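Local structure of probable enoyl-CoA hydratase/isomerase (5WYD) at the interface of chains A and B. The protein belongs to the crotonase family, probably acts on enoyl-CoA thioesters as a hydratase or isomerase, and is implicated in biosynthesis of the diffusible signal factor. Residues are numbered along the deposited sequence; one frame, centred on the assembly and turned at random. Chains: chain A/B, Probable enoyl-CoA hydratase/isomerase.

Contact 1: the interface of chains A and B. Residues chain A 234, 237-238, 241; chain B 155-156, 158-159.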
loop_
_atom_site.group_PDB
_atom_site.type_symbol
_atom_site.label_atom_id
_atom_site.label_comp_id
_atom_site.label_asym_id
_atom_site.label_seq_id
_atom_site.Cartn_x
_atom_site.Cartn_y
_atom_site.Cartn_z
ATOM N N PRO A 234 9.404 -0.831 0.626
ATOM C CA PRO A 234 10.718 -0.616 0.017
ATOM C C PRO A 234 10.797 -1.223 -1.339
ATOM O O PRO A 234 11.320 -0.585 -2.257
ATOM C CB PRO A 234 11.679 -1.333 0.968
ATOM C CG PRO A 234 10.979 -1.401 2.222
ATOM C CD PRO A 234 9.532 -1.542 1.910
ATOM N N TRP A 237 10.091 0.878 -4.526
ATOM C CA TRP A 237 11.012 1.935 -4.937
ATOM C C TRP A 237 12.196 1.477 -5.778
ATOM O O TRP A 237 12.893 2.344 -6.304
ATOM C CB TRP A 237 11.548 2.662 -3.708
ATOM C CG TRP A 237 10.471 3.258 -2.907
ATOM C CD1 TRP A 237 9.902 2.741 -1.792
ATOM C CD2 TRP A 237 9.823 4.504 -3.158
ATOM N NE1 TRP A 237 8.916 3.583 -1.335
ATOM C CE2 TRP A 237 8.855 4.677 -2.155
ATOM C CE3 TRP A 237 9.955 5.481 -4.145
ATOM C CZ2 TRP A 237 8.030 5.785 -2.105
ATOM C CZ3 TRP A 237 9.128 6.592 -4.091
ATOM C CH2 TRP A 237 8.180 6.728 -3.076
ATOM N N LEU A 238 12.484 0.180 -5.892
ATOM C CA LEU A 238 13.702 -0.220 -6.599
ATOM C C LEU A 238 13.775 0.211 -8.060
ATOM O O LEU A 238 14.835 0.725 -8.457
ATOM C CB LEU A 238 13.919 -1.738 -6.488
ATOM C CG LEU A 238 14.331 -2.382 -5.156
ATOM C CD1 LEU A 238 15.709 -1.820 -4.703
ATOM C CD2 LEU A 238 13.314 -2.296 -4.055
ATOM N N GLU A 241 14.901 3.648 -8.151
ATOM C CA GLU A 241 16.287 3.862 -7.769
ATOM C C GLU A 241 17.159 3.763 -9.007
ATOM O O GLU A 241 17.940 4.669 -9.298
ATOM C CB GLU A 241 16.729 2.840 -6.717
ATOM C CG GLU A 241 18.137 3.074 -6.090
ATOM C CD GLU A 241 18.607 1.910 -5.219
ATOM O OE1 GLU A 241 18.381 0.773 -5.644
ATOM O OE2 GLU A 241 19.125 2.117 -4.094
ATOM N N ALA B 155 22.086 -0.747 -6.347
ATOM C CA ALA B 155 21.838 -2.138 -6.069
ATOM C C ALA B 155 20.769 -2.327 -5.025
ATOM O O ALA B 155 20.676 -3.399 -4.425
ATOM C CB ALA B 155 23.137 -2.798 -5.666
ATOM N N GLY B 156 19.963 -1.311 -4.791
ATOM C CA GLY B 156 18.981 -1.375 -3.746
ATOM C C GLY B 156 19.526 -0.950 -2.429
ATOM O O GLY B 156 18.818 -1.054 -1.420
ATOM N N THR B 158 19.893 1.907 -1.199
ATOM C CA THR B 158 19.054 2.931 -0.592
ATOM C C THR B 158 17.922 2.307 0.195
ATOM O O THR B 158 17.451 2.891 1.170
ATOM C CB THR B 158 18.456 3.847 -1.643
ATOM O OG1 THR B 158 17.711 3.052 -2.567
ATOM C CG2 THR B 158 19.549 4.617 -2.386
ATOM N N GLN B 159 17.336 1.238 -0.344
ATOM C CA GLN B 159 16.277 0.529 0.362
ATOM C C GLN B 159 16.833 -0.404 1.432
ATOM O O GLN B 159 16.292 -0.496 2.541
ATOM C CB GLN B 159 15.426 -0.223 -0.642
ATOM C CG GLN B 159 15.025 0.648 -1.809
ATOM C CD GLN B 159 14.440 1.987 -1.363
ATOM O OE1 GLN B 159 13.669 2.072 -0.394
ATOM N NE2 GLN B 159 14.790 3.037 -2.086
#

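Contact 2: the interface of chains A and B. Residues chain A 245, 249; chain B 83, 86-88, 91, 151.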
loop_
_atom_site.group_PDB
_atom_site.type_symbol
_atom_site.label_atom_id
_atom_site.label_comp_id
_atom_site.label_asym_id
_atom_site.label_seq_id
_atom_site.Cartn_x
_atom_site.Cartn_y
_atom_site.Cartn_z
ATOM N N PHE A 245 19.349 6.915 -10.631
ATOM C CA PHE A 245 20.763 6.694 -10.885
ATOM C C PHE A 245 21.129 7.087 -12.301
ATOM O O PHE A 245 22.145 7.753 -12.529
ATOM C CB PHE A 245 21.073 5.231 -10.645
ATOM C CG PHE A 245 22.456 4.834 -10.994
ATOM C CD1 PHE A 245 22.756 4.389 -12.267
ATOM C CD2 PHE A 245 23.446 4.847 -10.037
ATOM C CE1 PHE A 245 24.003 3.992 -12.581
ATOM C CE2 PHE A 245 24.716 4.451 -10.359
ATOM C CZ PHE A 245 24.993 4.024 -11.632
ATOM N N PHE A 249 23.517 10.138 -13.621
ATOM C CA PHE A 249 24.609 9.883 -14.554
ATOM C C PHE A 249 24.590 10.882 -15.703
ATOM O O PHE A 249 25.645 11.292 -16.193
ATOM C CB PHE A 249 24.531 8.433 -15.058
ATOM C CG PHE A 249 25.687 8.009 -15.979
ATOM C CD1 PHE A 249 25.658 8.295 -17.340
ATOM C CD2 PHE A 249 26.797 7.314 -15.477
ATOM C CE1 PHE A 249 26.712 7.915 -18.186
ATOM C CE2 PHE A 249 27.857 6.926 -16.324
ATOM C CZ PHE A 249 27.812 7.228 -17.680
ATOM N N PHE B 83 31.453 1.230 -15.148
ATOM C CA PHE B 83 30.902 2.578 -15.013
ATOM C C PHE B 83 31.808 3.650 -15.575
ATOM O O PHE B 83 31.670 4.819 -15.209
ATOM C CB PHE B 83 30.554 2.922 -13.568
ATOM C CG PHE B 83 29.257 2.357 -13.120
ATOM C CD1 PHE B 83 28.206 2.239 -14.014
ATOM C CD2 PHE B 83 29.073 1.954 -11.817
ATOM C CE1 PHE B 83 27.001 1.719 -13.621
ATOM C CE2 PHE B 83 27.867 1.430 -11.416
ATOM C CZ PHE B 83 26.831 1.310 -12.320
ATOM N N GLY B 86 31.890 7.761 -20.889
ATOM C CA GLY B 86 30.760 8.562 -20.470
ATOM C C GLY B 86 29.438 8.106 -21.002
ATOM O O GLY B 86 28.415 8.741 -20.841
ATOM N N ASP B 87 29.429 6.936 -21.629
ATOM C CA ASP B 87 28.208 6.436 -22.281
ATOM C C ASP B 87 27.091 6.286 -21.263
ATOM O O ASP B 87 27.292 5.724 -20.193
ATOM C CB ASP B 87 28.479 5.076 -22.947
ATOM C CG ASP B 87 27.272 4.480 -23.647
ATOM O OD1 ASP B 87 26.272 5.146 -23.828
ATOM O OD2 ASP B 87 27.354 3.299 -24.013
ATOM N N LYS B 88 25.951 6.902 -21.559
ATOM C CA LYS B 88 24.791 6.817 -20.695
ATOM C C LYS B 88 24.204 5.437 -20.793
ATOM O O LYS B 88 23.722 4.894 -19.809
ATOM C CB LYS B 88 23.775 7.855 -21.154
ATOM C CG LYS B 88 24.232 9.283 -20.983
ATOM C CD LYS B 88 23.211 10.260 -21.556
ATOM C CE LYS B 88 23.711 11.705 -21.554
ATOM N NZ LYS B 88 22.715 12.667 -22.131
ATOM N N ALA B 91 25.706 2.759 -18.360
ATOM C CA ALA B 91 25.347 2.919 -16.958
ATOM C C ALA B 91 23.954 2.377 -16.681
ATOM O O ALA B 91 23.720 1.746 -15.645
ATOM C CB ALA B 91 25.451 4.392 -16.574
ATOM N N LEU B 151 27.303 9.224 -7.491
ATOM C CA LEU B 151 26.438 8.143 -7.925
ATOM C C LEU B 151 25.727 7.589 -6.702
ATOM O O LEU B 151 26.294 7.576 -5.619
ATOM C CB LEU B 151 27.239 7.062 -8.651
ATOM C CG LEU B 151 27.880 7.387 -10.011
ATOM C CD1 LEU B 151 26.725 7.585 -11.003
ATOM C CD2 LEU B 151 28.832 8.562 -10.074
#

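Contact 1: the interface of chains A and B
The carboxylate of A:Glu241 meets the start of helix 157-165 of chain B, a helix-capping contact between two subunits of a crotonase-family protein. Its two oxygens are shared out between two backbone N-H groups. A:Glu241 OE1 accepts from B:Gly156 N at 2.8 Å, approached on the syn side and 24° out of the carboxylate plane, a rather bent bond. A:Glu241 OE2 accepts from B:Thr158 N at 3.0 Å, nearly in line with its C-O bond. The A:Glu241 chain runs out straight, with CG anti to the backbone N (chi1 -172°), which carries the acid across to the opposing helix. The helix end would be expected to favour its negative charge. B:Thr158 OG1 is modelled too close to A:Glu241 OE2 for that pair to be trusted.

Packing is also tight beside the acid, where A:Leu238 CD1 presses on B:Gly156 CA at 3.4 Å, a place without a side chain. Toward A:Pro234 the fit relaxes. B:Gln159 bends at chi2, bringing its amide against the CB of A:Trp237, which lies 3.6 Å from B:Gln159 NE2. The two side chains cross at about a right angle; the amide and indole planes are 20° apart but do not overlap as a stack. B:Gln159 CG passes A:Leu238 CD1 at 3.9 Å, the two side chains running in opposite directions, and A:Pro234 O lies equally far from B:Gln159 CG.

Contact 2: the interface of chains A and B
A:Phe245 and A:Phe249, one turn apart on helix 238-249, push their rings against chain B, which receives them with B:Phe83, B:Leu151 and the start of helix 88-106. This is an aromatic and aliphatic patch of the subunit interface in a crotonase-fold protein.

Ring against ring, A:Phe245 and B:Phe83 arrive from opposite directions. A:Phe245 CZ lies over the CZ corner of the B:Phe83 ring, 3.3 Å from B:Phe83 CZ. The planes are inclined to one another by about 44°, so this is an offset, tilted contact and not a parallel stack. B:Ala91 O lies in plane at the edge of the B:Phe83 ring, on its CE1 side, and also borders A:Phe245 CE1.

Methyl against ring, B:Ala91 CB sits over one face of A:Phe249, 3.5 Å from the centroid and shifted toward the CD2-CE2 rim, a CH-pi contact. With CG anti to the backbone N (chi1 -176°), A:Phe249 reaches away from its own helix and lays that face on the first turn of helix 88-106. It hides 82 Å² against chain B, more than any other residue of the patch.

Aliphatic contacts flank both rings. B:Leu151 crosses A:Phe245 at a slant, its CD1 methyl 3.8 Å from A:Phe245 CE2 and out of the ring plane beside the CE2-CZ rim. B:Phe83 CZ lies on the other side of that plane, so the outer end of A:Phe245 is held between leucine and phenylalanine. B:Lys88 closes the edge of A:Phe249: B:Lys88 CA is 3.3 Å from A:Phe249 CE1, and its CG lies in the ring plane.

Backbone carbonyls border the far rim of A:Phe249. B:Gly86, which follows a cis peptide bond, places its O 3.3 Å from A:Phe249 CE1. B:Asp87 O, modelled too near A:Phe249 CZ for its distance to carry weight, lies on the B:Ala91 side of the ring plane, and B:Gly86 O on the opposite side.

Contact 1 and contact 2 have centres about 17 Å apart and share helix 238-249 of chain A. A:Leu238, A:Glu241, A:Phe245 and A:Phe249 recur at three- or four-residue steps, so one helix stripe follows the seam from a polar grip to an aromatic one. On chain B the stripe meets separate elements: residues 155-159 at contact 1, and the 83-91 stretch with B:Leu151 at contact 2. The interface is not an exact two-fold, and the deposited assembly has six copies; this would suit the trimer-based hexamers common among crotonases, although these two patches alone do not prove that arrangement.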